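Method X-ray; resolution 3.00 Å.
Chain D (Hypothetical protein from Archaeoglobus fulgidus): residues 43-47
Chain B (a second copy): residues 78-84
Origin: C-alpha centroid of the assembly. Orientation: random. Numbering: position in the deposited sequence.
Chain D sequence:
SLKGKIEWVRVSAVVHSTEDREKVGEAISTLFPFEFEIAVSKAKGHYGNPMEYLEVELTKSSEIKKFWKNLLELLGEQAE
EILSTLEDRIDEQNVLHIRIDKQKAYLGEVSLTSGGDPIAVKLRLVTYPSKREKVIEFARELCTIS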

# COMPACT_ATOMS: atom_id res chain seq x y z
N ALA D 43 -5.06 -16.94 -3.12
CA ALA D 43 -4.12 -16.82 -4.22
C ALA D 43 -2.74 -17.30 -3.78
O ALA D 43 -2.56 -17.64 -2.62
CB ALA D 43 -4.04 -15.37 -4.69
N LYS D 44 -1.79 -17.32 -4.71
CA LYS D 44 -0.43 -17.76 -4.42
C LYS D 44 0.43 -16.61 -3.89
O LYS D 44 0.57 -15.56 -4.52
CB LYS D 44 0.20 -18.36 -5.68
N GLY D 45 1.02 -16.84 -2.71
CA GLY D 45 1.85 -15.85 -2.06
C GLY D 45 3.07 -15.39 -2.83
O GLY D 45 3.30 -15.82 -3.96
N HIS D 46 3.84 -14.49 -2.19
CA HIS D 46 5.06 -13.94 -2.77
C HIS D 46 5.82 -15.06 -3.47
O HIS D 46 6.13 -14.97 -4.65
CB HIS D 46 5.93 -13.30 -1.68
N TYR D 47 6.12 -16.11 -2.72
CA TYR D 47 6.80 -17.26 -3.27
C TYR D 47 5.72 -18.01 -4.05
O TYR D 47 4.96 -17.39 -4.79
CB TYR D 47 7.37 -18.14 -2.16
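Chain B 78-84: QAEEILS

How does the chain B segment lie on chain D? It is a short piece of helix that includes Glu B80 to Ile B82, and it rests against the loop that follows the strand residues Ala D43 and Lys D44. The two stretches run in roughly opposite directions. The backbones come nearest where His D46 faces Glu B80, their CA atoms 4.5 Å apart. The helix holds its own shape through backbone hydrogen bonds, among them Leu B83 N to Ala B79 O at 3.2 Å and Ser B84 N to Glu B80 O, also at 3.2 Å. These place Ala B79 and Leu B83 one turn apart on the same side, and both point their CA-to-CB bonds toward chain D.

What does Leu B83 do with its side chain? It adopts the m, t rotamer, with chi1 at -68° and chi2 at 173°, a combination leucine commonly takes in helices. Here it carries CD1 to the loop: CD1 lies 3.5 Å from His D46 CA, 3.8 Å from Gly D45 O and 4.1 Å from Lys D44 O. One methyl thus touches three successive residues, and because a methyl group can offer no ordinary hydrogen bond, the contact is one of packing. CD2 leaves the same CG in another direction and stays farther from these atoms. Gly D45 has no side chain of its own to add to the contact.

How does His D46 meet the helix? Its CB sits 3.8 Å from Glu B80 N and 4.2 Å from Ala B79 C, so it packs against the peptide joining those two residues. The CB atoms of His D46 and Glu B80 are 3.9 Å apart, although both CA-to-CB bonds point sideways. Neither side chain is modelled beyond CB, so the course of the imidazole and of the carboxylate remains open. No hydrogen bond crosses between the modelled atoms, and the two stretches bury 153 Å² in all.

Why do the other modelled side chains of chain B add nothing? The CA-to-CB bond of Gln B78 points away from chain D, and with chi1 at -83° (m) and chi2 at -175° (t) its side chain stays clear of that stretch. Ile B82 takes chi1 -55° (m) and chi2 177° (t), but it is buried elsewhere in the structure, its side chain no nearer than 8.1 Å to the chain D stretch. Ser B84 turns back on its own helix: chi1 of 46° (p) brings OG to 3.0 Å from both Glu B80 O and Glu B81 O, within hydrogen-bonding reach of either carbonyl.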

# COMPACT_ATOMS: atom_id res chain seq x y z
N GLN B 78 9.10 -8.58 1.16
CA GLN B 78 8.26 -7.40 1.00
C GLN B 78 7.34 -7.51 -0.21
O GLN B 78 6.32 -6.82 -0.27
CB GLN B 78 9.12 -6.15 0.83
CG GLN B 78 9.61 -5.54 2.12
CD GLN B 78 10.35 -4.24 1.88
OE1 GLN B 78 11.44 -4.23 1.32
NE2 GLN B 78 9.75 -3.14 2.30
N ALA B 79 7.69 -8.37 -1.16
CA ALA B 79 6.89 -8.53 -2.37
C ALA B 79 5.50 -9.10 -2.07
O ALA B 79 4.61 -9.05 -2.90
CB ALA B 79 7.62 -9.42 -3.36
N GLU B 80 5.33 -9.62 -0.86
CA GLU B 80 4.04 -10.17 -0.46
C GLU B 80 3.05 -9.00 -0.29
O GLU B 80 1.86 -9.14 -0.56
CB GLU B 80 4.18 -10.96 0.86
N GLU B 81 3.56 -7.86 0.15
CA GLU B 81 2.72 -6.69 0.35
C GLU B 81 2.27 -6.15 -0.99
O GLU B 81 1.18 -5.60 -1.12
CB GLU B 81 3.48 -5.61 1.13
N ILE B 82 3.12 -6.29 -2.00
CA ILE B 82 2.78 -5.81 -3.33
C ILE B 82 1.61 -6.62 -3.88
O ILE B 82 0.61 -6.06 -4.32
CB ILE B 82 3.98 -5.93 -4.29
CG1 ILE B 82 5.19 -5.20 -3.71
CG2 ILE B 82 3.65 -5.28 -5.63
CD1 ILE B 82 6.44 -5.32 -4.55
N LEU B 83 1.74 -7.95 -3.84
CA LEU B 83 0.71 -8.87 -4.34
C LEU B 83 -0.65 -8.74 -3.66
O LEU B 83 -1.69 -8.92 -4.29
CB LEU B 83 1.20 -10.32 -4.22
CG LEU B 83 2.36 -10.74 -5.13
CD1 LEU B 83 2.84 -12.14 -4.78
CD2 LEU B 83 1.90 -10.69 -6.57
N SER B 84 -0.67 -8.43 -2.38
CA SER B 84 -1.94 -8.31 -1.69
C SER B 84 -2.66 -7.00 -2.03
O SER B 84 -3.80 -6.80 -1.62
CB SER B 84 -1.72 -8.41 -0.17
OG SER B 84 -0.62 -7.62 0.25